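Side-chain contacts in adhesin LabA (Helicobacter pylori, PDB 6GMM), which probably binds LacdiNAc-bearing glycans of the gastric mucosa as a lectin-type outer-membrane adhesin, helping the bacterium attach to its host: residues S8-R11 with L12-L15; S124-T128 with E129-K133; S289-A292 with N293-Q297; G324-H327 with E328-N331. All coordinates share one frame; numbering follows the deposited sequence.

Contact 1: S8-R11 with L12-L15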
loop_
_atom_site.group_PDB
_atom_site.type_symbol
_atom_site.label_atom_id
_atom_site.label_comp_id
_atom_site.label_asym_id
_atom_site.label_seq_id
_atom_site.Cartn_x
_atom_site.Cartn_y
_atom_site.Cartn_z
ATOM N N SER A 8 25.117 -22.009 22.178
ATOM C CA SER A 8 24.137 -22.762 22.945
ATOM C C SER A 8 23.132 -21.846 23.642
ATOM O O SER A 8 21.959 -22.224 23.770
ATOM C CB SER A 8 24.834 -23.647 23.971
ATOM O OG SER A 8 25.626 -24.638 23.339
ATOM N N TYR A 9 23.589 -20.645 24.085
ATOM C CA TYR A 9 22.740 -19.689 24.781
ATOM C C TYR A 9 21.786 -19.002 23.834
ATOM O O TYR A 9 20.601 -18.922 24.151
ATOM C CB TYR A 9 23.548 -18.709 25.640
ATOM C CG TYR A 9 23.636 -19.153 27.091
ATOM C CD1 TYR A 9 22.683 -18.754 28.024
ATOM C CD2 TYR A 9 24.668 -19.983 27.529
ATOM C CE1 TYR A 9 22.756 -19.163 29.355
ATOM C CE2 TYR A 9 24.740 -20.412 28.855
ATOM C CZ TYR A 9 23.783 -19.995 29.765
ATOM O OH TYR A 9 23.854 -20.384 31.082
ATOM N N GLU A 10 22.273 -18.567 22.650
ATOM C CA GLU A 10 21.433 -17.944 21.624
ATOM C C GLU A 10 20.384 -18.958 21.121
ATOM O O GLU A 10 19.233 -18.583 20.886
ATOM C CB GLU A 10 22.289 -17.351 20.481
ATOM C CG GLU A 10 21.562 -16.384 19.545
ATOM C CD GLU A 10 20.900 -15.147 20.143
ATOM O OE1 GLU A 10 21.582 -14.408 20.892
ATOM O OE2 GLU A 10 19.716 -14.890 19.819
ATOM N N ARG A 11 20.773 -20.245 21.057
ATOM C CA ARG A 11 19.938 -21.382 20.655
ATOM C C ARG A 11 18.813 -21.583 21.672
ATOM O O ARG A 11 17.660 -21.741 21.283
ATOM C CB ARG A 11 20.798 -22.655 20.606
ATOM C CG ARG A 11 20.435 -23.643 19.504
ATOM C CD ARG A 11 21.676 -24.125 18.758
ATOM N NE ARG A 11 22.678 -24.724 19.647
ATOM C CZ ARG A 11 23.988 -24.735 19.408
ATOM N NH1 ARG A 11 24.473 -24.176 18.303
ATOM N NH2 ARG A 11 24.822 -25.297 20.274
ATOM N N LEU A 12 19.162 -21.584 22.983
ATOM C CA LEU A 12 18.197 -21.747 24.057
ATOM C C LEU A 12 17.265 -20.553 24.112
ATOM O O LEU A 12 16.049 -20.750 24.175
ATOM C CB LEU A 12 18.898 -21.981 25.405
ATOM C CG LEU A 12 18.020 -22.100 26.656
ATOM C CD1 LEU A 12 17.168 -23.362 26.640
ATOM C CD2 LEU A 12 18.874 -22.066 27.912
ATOM N N ASN A 13 17.827 -19.324 24.011
ATOM C CA ASN A 13 17.053 -18.081 24.039
ATOM C C ASN A 13 15.975 -18.036 22.970
ATOM O O ASN A 13 14.842 -17.663 23.277
ATOM C CB ASN A 13 17.942 -16.836 23.985
ATOM C CG ASN A 13 17.173 -15.537 24.126
ATOM O OD1 ASN A 13 16.277 -15.385 24.972
ATOM N ND2 ASN A 13 17.492 -14.579 23.280
ATOM N N ASN A 14 16.301 -18.465 21.745
ATOM C CA ASN A 14 15.313 -18.451 20.670
ATOM C C ASN A 14 14.219 -19.499 20.888
ATOM O O ASN A 14 13.060 -19.229 20.569
ATOM C CB ASN A 14 15.963 -18.536 19.278
ATOM C CG ASN A 14 16.819 -17.333 18.938
ATOM O OD1 ASN A 14 16.459 -16.159 19.180
ATOM N ND2 ASN A 14 17.965 -17.605 18.340
ATOM N N LEU A 15 14.560 -20.627 21.527
ATOM C CA LEU A 15 13.591 -21.663 21.885
ATOM C C LEU A 15 12.641 -21.106 22.969
ATOM O O LEU A 15 11.449 -21.400 22.952
ATOM C CB LEU A 15 14.305 -22.921 22.423
ATOM C CG LEU A 15 14.972 -23.863 21.405
ATOM C CD1 LEU A 15 15.953 -24.804 22.111
ATOM C CD2 LEU A 15 13.936 -24.702 20.669
#
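Four consecutive i to i+4 backbone bonds join residues 8-11 to 12-15, the straightest running from Asn-13 N to Tyr-9 O (2.8 Å, N-H...O 165°) and the weakest from Leu-15 N to Arg-11 O (3.3 Å). The closest approach of polar side chains is between Glu-10 and Asn-14, one turn apart. Glu-10 CG lies anti to the backbone N (chi1 -165°), and a bend at chi2 turns the carboxylate back over the next turn, leaving OE2 3.6 Å from Asn-14 ND2. The carboxylate and amide planes stand 54° apart. Asn-14 ND2 also comes to 3.0 Å from Glu-10 O, but the angle is too poor for a bond; that carbonyl is taken by Asn-14 N at 3.1 Å. The firm polar partner of Glu-10 lies outside the pair, because OE1 is hydrogen-bonded to Ser-449 OG of helix 439-452. Leu-15 meets the preceding turn through CG, 3.4 Å from Arg-11 O. Leu-12 likewise rests its CB against the carbonyl of Ser-8. Both leucines pack on helix 388-408, Leu-12 on Ile-402 and Ile-406, whereas Arg-11 and Asn-14 are exposed. Tyr-9 touches Ser-449 and Leu-452, and Asn-13, farther along, touches His-442 and Gln-446. Residue numbers that rise on one helix and fall on the other mark antiparallel helix packing, which here brings the N-terminal helix 4-28 together with the C-terminal helix 439-452.

Contact 2: S124-T128 with E129-K133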
loop_
_atom_site.group_PDB
_atom_site.type_symbol
_atom_site.label_atom_id
_atom_site.label_comp_id
_atom_site.label_asym_id
_atom_site.label_seq_id
_atom_site.Cartn_x
_atom_site.Cartn_y
_atom_site.Cartn_z
ATOM N N SER A 124 11.994 12.255 -30.035
ATOM C CA SER A 124 11.333 13.026 -31.085
ATOM C C SER A 124 9.947 13.436 -30.568
ATOM O O SER A 124 9.751 13.431 -29.361
ATOM C CB SER A 124 11.242 12.205 -32.367
ATOM O OG SER A 124 10.745 13.043 -33.385
ATOM N N ILE A 125 9.010 13.789 -31.441
ATOM C CA ILE A 125 7.685 14.216 -31.018
ATOM C C ILE A 125 6.812 13.053 -30.540
ATOM O O ILE A 125 7.053 11.882 -30.868
ATOM C CB ILE A 125 6.978 15.059 -32.113
ATOM C CG1 ILE A 125 6.576 14.206 -33.358
ATOM C CG2 ILE A 125 7.824 16.294 -32.503
ATOM C CD1 ILE A 125 5.393 14.797 -34.217
ATOM N N LEU A 126 5.769 13.401 -29.786
ATOM C CA LEU A 126 4.823 12.416 -29.310
ATOM C C LEU A 126 3.785 12.171 -30.388
ATOM O O LEU A 126 3.146 13.093 -30.819
ATOM C CB LEU A 126 4.163 12.886 -27.994
ATOM C CG LEU A 126 3.361 11.844 -27.227
ATOM C CD1 LEU A 126 4.268 10.761 -26.688
ATOM C CD2 LEU A 126 2.591 12.486 -26.072
ATOM N N SER A 127 3.603 10.926 -30.804
ATOM C CA SER A 127 2.576 10.483 -31.751
ATOM C C SER A 127 1.170 10.995 -31.334
ATOM O O SER A 127 0.905 11.152 -30.144
ATOM C CB SER A 127 2.537 8.960 -31.714
ATOM O OG SER A 127 1.593 8.463 -32.641
ATOM N N THR A 128 0.265 11.172 -32.295
ATOM C CA THR A 128 -1.118 11.587 -32.028
ATOM C C THR A 128 -1.821 10.462 -31.269
ATOM O O THR A 128 -2.423 10.751 -30.234
ATOM C CB THR A 128 -1.843 11.961 -33.319
ATOM O OG1 THR A 128 -1.182 13.083 -33.918
ATOM C CG2 THR A 128 -3.315 12.300 -33.088
ATOM N N GLU A 129 -1.640 9.176 -31.708
ATOM C CA GLU A 129 -2.231 8.005 -31.042
ATOM C C GLU A 129 -1.837 7.903 -29.556
ATOM O O GLU A 129 -2.706 7.640 -28.727
ATOM C CB GLU A 129 -1.995 6.666 -31.795
ATOM C CG GLU A 129 -0.568 6.200 -32.034
ATOM C CD GLU A 129 -0.392 5.084 -33.062
ATOM O OE1 GLU A 129 -1.409 4.551 -33.567
ATOM O OE2 GLU A 129 0.775 4.762 -33.386
ATOM N N ASN A 130 -0.547 8.154 -29.212
ATOM C CA ASN A 130 -0.096 8.130 -27.812
ATOM C C ASN A 130 -0.646 9.336 -27.040
ATOM O O ASN A 130 -0.857 9.242 -25.864
ATOM C CB ASN A 130 1.410 8.086 -27.723
ATOM C CG ASN A 130 1.978 6.742 -28.102
ATOM O OD1 ASN A 130 1.336 5.697 -27.979
ATOM N ND2 ASN A 130 3.214 6.735 -28.547
ATOM N N TYR A 131 -0.877 10.464 -27.690
ATOM C CA TYR A 131 -1.450 11.593 -26.967
ATOM C C TYR A 131 -2.887 11.220 -26.616
ATOM O O TYR A 131 -3.262 11.343 -25.451
ATOM C CB TYR A 131 -1.359 12.928 -27.741
ATOM C CG TYR A 131 -1.695 14.100 -26.844
ATOM C CD1 TYR A 131 -3.013 14.370 -26.481
ATOM C CD2 TYR A 131 -0.692 14.875 -26.272
ATOM C CE1 TYR A 131 -3.324 15.397 -25.595
ATOM C CE2 TYR A 131 -0.990 15.910 -25.391
ATOM C CZ TYR A 131 -2.308 16.156 -25.042
ATOM O OH TYR A 131 -2.622 17.135 -24.133
ATOM N N ALA A 132 -3.631 10.652 -27.585
ATOM C CA ALA A 132 -5.017 10.226 -27.413
ATOM C C ALA A 132 -5.144 9.242 -26.249
ATOM O O ALA A 132 -6.042 9.401 -25.415
ATOM C CB ALA A 132 -5.553 9.616 -28.716
ATOM N N LYS A 133 -4.201 8.257 -26.174
ATOM C CA LYS A 133 -4.099 7.200 -25.150
ATOM C C LYS A 133 -3.930 7.804 -23.748
ATOM O O LYS A 133 -4.728 7.506 -22.845
ATOM C CB LYS A 133 -2.899 6.285 -25.470
ATOM C CG LYS A 133 -3.007 4.880 -24.919
ATOM C CD LYS A 133 -1.804 4.004 -25.304
ATOM C CE LYS A 133 -2.006 3.239 -26.594
ATOM N NZ LYS A 133 -0.743 2.609 -27.073
HETATM O O HOH W 1 5.138 8.723 -29.619
#
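Two first torsions set up this helix start: Ser-127 OG is anti to its own N (chi1 -178°), and Glu-129 CG sits between N and the carbonyl carbon (chi1 60°), which places the hydroxyl 3.2 Å from Glu-129 CG. Ser-127 is the N-cap residue of helix 128-145, with an extended backbone just before the first helical turn. Its OG is 3.4 Å from Glu-129 N and makes a weak hydrogen bond to Asn-92 O. The first i to i+4 bonds of the helix are Tyr-131 N to Ser-127 O and Ala-132 N to Thr-128 O, the latter at 2.9 Å with a nearly straight N-H...O angle of 165°. Thr-128 turns away from this turn, and its OG1 is hydrogen-bonded to Gly-94 O. On the other flank Leu-126 sends its two methyl branches to different residues. CD1 lies 4.0 Å from Asn-130 CB, and CD2 lies 4.1 Å from CD2 of Tyr-131; in both pairs the side chains cross at about a right angle. The ring of Tyr-131 continues into an aromatic group with Phe-98 and Trp-73, so the helix start is packed against strand 96-98 and helix 57-76. Leu-126 and Asn-130 also touch Ala-205 of helix 188-205. A water bridges the cap, accepting from Ser-127 N at 2.9 Å and from Asn-130 ND2 at 3.0 Å, and thereby ties the amide side chain to the last residue before the helix.

Contact 3: S289-A292 with N293-Q297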
loop_
_atom_site.group_PDB
_atom_site.type_symbol
_atom_site.label_atom_id
_atom_site.label_comp_id
_atom_site.label_asym_id
_atom_site.label_seq_id
_atom_site.Cartn_x
_atom_site.Cartn_y
_atom_site.Cartn_z
ATOM N N SER A 289 -11.135 -17.920 7.846
ATOM C CA SER A 289 -11.516 -16.624 7.269
ATOM C C SER A 289 -11.030 -15.482 8.194
ATOM O O SER A 289 -10.664 -14.417 7.716
ATOM C CB SER A 289 -13.026 -16.559 7.063
ATOM O OG SER A 289 -13.713 -16.752 8.290
ATOM N N MET A 290 -10.959 -15.735 9.508
ATOM C CA MET A 290 -10.465 -14.750 10.479
ATOM C C MET A 290 -8.990 -14.473 10.192
ATOM O O MET A 290 -8.596 -13.303 10.146
ATOM C CB MET A 290 -10.704 -15.222 11.919
ATOM C CG MET A 290 -10.223 -14.233 12.980
ATOM S SD MET A 290 -10.332 -14.942 14.643
ATOM C CE MET A 290 -9.175 -13.859 15.559
ATOM N N PHE A 291 -8.218 -15.537 9.890
ATOM C CA PHE A 291 -6.805 -15.453 9.534
ATOM C C PHE A 291 -6.617 -14.686 8.208
ATOM O O PHE A 291 -5.856 -13.702 8.142
ATOM C CB PHE A 291 -6.210 -16.860 9.429
ATOM C CG PHE A 291 -4.787 -16.895 8.934
ATOM C CD1 PHE A 291 -3.767 -16.279 9.653
ATOM C CD2 PHE A 291 -4.478 -17.459 7.704
ATOM C CE1 PHE A 291 -2.455 -16.273 9.177
ATOM C CE2 PHE A 291 -3.161 -17.444 7.221
ATOM C CZ PHE A 291 -2.160 -16.852 7.965
ATOM N N ALA A 292 -7.324 -15.132 7.157
ATOM C CA ALA A 292 -7.249 -14.504 5.851
ATOM C C ALA A 292 -7.588 -12.993 5.937
ATOM O O ALA A 292 -6.941 -12.174 5.260
ATOM C CB ALA A 292 -8.191 -15.202 4.903
ATOM N N ASN A 293 -8.582 -12.626 6.767
ATOM C CA ASN A 293 -8.985 -11.227 6.914
ATOM C C ASN A 293 -7.831 -10.386 7.483
ATOM O O ASN A 293 -7.455 -9.398 6.885
ATOM C CB ASN A 293 -10.253 -11.095 7.773
ATOM C CG ASN A 293 -10.723 -9.672 7.985
ATOM O OD1 ASN A 293 -10.286 -8.730 7.324
ATOM N ND2 ASN A 293 -11.694 -9.486 8.837
ATOM N N ALA A 294 -7.289 -10.790 8.611
ATOM C CA ALA A 294 -6.193 -10.156 9.345
ATOM C C ALA A 294 -4.910 -10.064 8.512
ATOM O O ALA A 294 -4.233 -9.030 8.548
ATOM C CB ALA A 294 -5.924 -10.962 10.616
ATOM N N LYS A 295 -4.571 -11.157 7.777
ATOM C CA LYS A 295 -3.394 -11.219 6.906
ATOM C C LYS A 295 -3.583 -10.158 5.812
ATOM O O LYS A 295 -2.681 -9.336 5.597
ATOM C CB LYS A 295 -3.259 -12.625 6.293
ATOM C CG LYS A 295 -1.938 -12.870 5.579
ATOM C CD LYS A 295 -1.836 -14.308 5.141
ATOM C CE LYS A 295 -0.600 -14.549 4.316
ATOM N NZ LYS A 295 -0.885 -15.483 3.206
ATOM N N ALA A 296 -4.801 -10.101 5.204
ATOM C CA ALA A 296 -5.096 -9.064 4.190
ATOM C C ALA A 296 -4.971 -7.659 4.771
ATOM O O ALA A 296 -4.238 -6.865 4.210
ATOM C CB ALA A 296 -6.470 -9.259 3.575
ATOM N N GLN A 297 -5.624 -7.365 5.905
ATOM C CA GLN A 297 -5.548 -6.049 6.552
ATOM C C GLN A 297 -4.103 -5.640 6.816
ATOM O O GLN A 297 -3.761 -4.480 6.643
ATOM C CB GLN A 297 -6.334 -6.045 7.879
ATOM C CG GLN A 297 -7.839 -6.181 7.659
ATOM C CD GLN A 297 -8.633 -5.809 8.870
ATOM O OE1 GLN A 297 -8.276 -4.899 9.621
ATOM N NE2 GLN A 297 -9.768 -6.461 9.038
#
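Asn-293 meets Ser-289 first, with its N bonded to Ser-289 O and its CB 3.3 Å from that same carbonyl oxygen. Its side-chain oxygen serves the following turn: Gln-297 NE2 donates to Asn-293 OD1 at 2.9 Å, with an N-H...O angle of 171°. The donor stands above the carbonyl plane of the asparagine, 40° out of it, although OD1 lies close to the amide plane of the glutamine. Ala-294 follows, its N donating to Met-290 O in a long but straight bond and its CB 3.6 Å from the same oxygen. Lys-295 carries the main side-chain contact. Its N bonds to Phe-291 O at 2.9 Å, and its CD comes 3.8 Å from CZ of the Phe-291 ring. Being one turn apart, the two side chains leave the same side of the helix; with CG anti to the backbone N in both (chi1 174° for Phe-291) they run near each other and meet obliquely. The touch is made by an aliphatic methylene. Ala-296 repeats the spacing with Ala-292 O, and its CB packs on Gln-258, Ile-261 and Val-262 of helix 239-264. Gln-297 completes the walk: its NE2 has a second acceptor in Leu-42 O, and OE1 bonds to Ser-45 OG, both of helix 32-50. Helix 287-311 is therefore held among three others, with Met-290 and Ala-294 facing both helix 32-50 and helix 369-386, and Ala-296 turned to helix 239-264; Phe-291 is partly exposed and Lys-295 exposed, the lysine also touching Arg-379 of helix 369-386.

Contact 4: G324-H327 with E328-N331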
loop_
_atom_site.group_PDB
_atom_site.type_symbol
_atom_site.label_atom_id
_atom_site.label_comp_id
_atom_site.label_asym_id
_atom_site.label_seq_id
_atom_site.Cartn_x
_atom_site.Cartn_y
_atom_site.Cartn_z
ATOM N N GLY A 324 3.246 21.905 -6.679
ATOM C CA GLY A 324 2.358 22.766 -5.915
ATOM C C GLY A 324 2.200 24.140 -6.513
ATOM O O GLY A 324 1.363 24.912 -6.045
ATOM N N VAL A 325 3.027 24.458 -7.543
ATOM C CA VAL A 325 3.096 25.745 -8.256
ATOM C C VAL A 325 2.869 25.513 -9.800
ATOM O O VAL A 325 3.173 26.378 -10.615
ATOM C CB VAL A 325 4.445 26.459 -7.890
ATOM C CG1 VAL A 325 4.558 27.837 -8.522
ATOM C CG2 VAL A 325 4.603 26.601 -6.387
ATOM N N CYS A 326 2.271 24.364 -10.184
ATOM C CA CYS A 326 1.984 23.986 -11.580
ATOM C C CYS A 326 1.091 24.995 -12.292
ATOM O O CYS A 326 0.489 25.859 -11.657
ATOM C CB CYS A 326 1.354 22.601 -11.622
ATOM S SG CYS A 326 -0.271 22.527 -10.817
ATOM N N HIS A 327 0.958 24.841 -13.610
ATOM C CA HIS A 327 0.151 25.727 -14.441
ATOM C C HIS A 327 -1.361 25.658 -14.118
ATOM O O HIS A 327 -2.033 26.676 -14.269
ATOM C CB HIS A 327 0.448 25.504 -15.946
ATOM C CG HIS A 327 1.889 25.728 -16.330
ATOM N ND1 HIS A 327 2.614 26.823 -15.853
ATOM C CD2 HIS A 327 2.684 25.011 -17.163
ATOM C CE1 HIS A 327 3.820 26.728 -16.402
ATOM N NE2 HIS A 327 3.909 25.660 -17.204
ATOM N N GLU A 328 -1.874 24.497 -13.630
ATOM C CA GLU A 328 -3.279 24.316 -13.238
ATOM C C GLU A 328 -3.664 25.263 -12.091
ATOM O O GLU A 328 -4.695 25.919 -12.185
ATOM C CB GLU A 328 -3.563 22.858 -12.839
ATOM C CG GLU A 328 -3.624 21.925 -14.035
ATOM C CD GLU A 328 -4.919 21.959 -14.819
ATOM O OE1 GLU A 328 -5.999 21.819 -14.203
ATOM O OE2 GLU A 328 -4.852 22.096 -16.058
ATOM N N VAL A 329 -2.831 25.350 -11.026
ATOM C CA VAL A 329 -3.066 26.276 -9.906
ATOM C C VAL A 329 -2.834 27.719 -10.353
ATOM O O VAL A 329 -3.609 28.605 -9.972
ATOM C CB VAL A 329 -2.315 25.948 -8.578
ATOM C CG1 VAL A 329 -2.952 24.776 -7.866
ATOM C CG2 VAL A 329 -0.830 25.688 -8.793
ATOM N N GLN A 330 -1.792 27.942 -11.201
ATOM C CA GLN A 330 -1.401 29.251 -11.751
ATOM C C GLN A 330 -2.576 29.906 -12.479
ATOM O O GLN A 330 -2.758 31.124 -12.402
ATOM C CB GLN A 330 -0.180 29.069 -12.670
ATOM C CG GLN A 330 0.417 30.349 -13.240
ATOM C CD GLN A 330 1.446 30.085 -14.314
ATOM O OE1 GLN A 330 1.124 29.921 -15.500
ATOM N NE2 GLN A 330 2.714 30.084 -13.930
ATOM N N ASN A 331 -3.392 29.083 -13.153
ATOM C CA ASN A 331 -4.577 29.518 -13.876
ATOM C C ASN A 331 -5.893 29.428 -13.069
ATOM O O ASN A 331 -6.960 29.749 -13.604
ATOM C CB ASN A 331 -4.671 28.781 -15.198
ATOM C CG ASN A 331 -3.729 29.385 -16.203
ATOM O OD1 ASN A 331 -3.922 30.520 -16.646
ATOM N ND2 ASN A 331 -2.642 28.683 -16.512
#
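Cys-326 is the N-cap residue of the short helix 327-330 and one half of the disulfide to Cys-351, so the residue at the helix start is also covalently linked to a later part of the chain. Its SG stands between the backbone N and carbonyl carbon (chi1 65°), with Val-329 CG2 3.8 Å away. The same methyl comes 3.2 Å from Cys-326 O and 3.6 Å from Gly-324 O. In the first turn Gln-330 N bonds to Cys-326 O at 3.1 Å. Just after this single-turn helix, Asn-331 grips the carbonyl oxygen of His-327 twice: N donates at 3.0 Å and ND2 at 3.1 Å, from opposite faces of the carbonyl plane. His-327 and Gln-330 side chains lie alongside each other, pointing the same way, with ring and amide planes 49° apart. His-327 ND1 makes a weak bond to Gln-330 OE1 (3.5 Å, N-H...O 135°), while Gln-330 NE2 lies at the ring edge, in its plane. The ring also meets Tyr-78 edge-to-face. The end of the Glu-328 side chain leads off to other partners: OE2 accepts from Ser-103 N, and OE1 is hydrogen-bonded to His-333 ND1.

In the fold
All four contacts are local and partly buried, but contacts 2 and 3 each have four buried residues among those that touch, contacts 1 and 4 two each. Contacts 1 and 3 lie inside long helices, where four i to i+4 backbone bonds cross between the segments; the centre of contact 3 lies about 16 Å from the centre of the chain, that of contact 1 about 36 Å. Contacts 2 and 4 are helix starts, their nearest atoms about 10 Å apart, and both approach helix 57-76. One cap is water-bridged, the other disulfide-linked. The centre of contact 1 is about 63 Å from that of contact 2 and about 60 Å from that of contact 4.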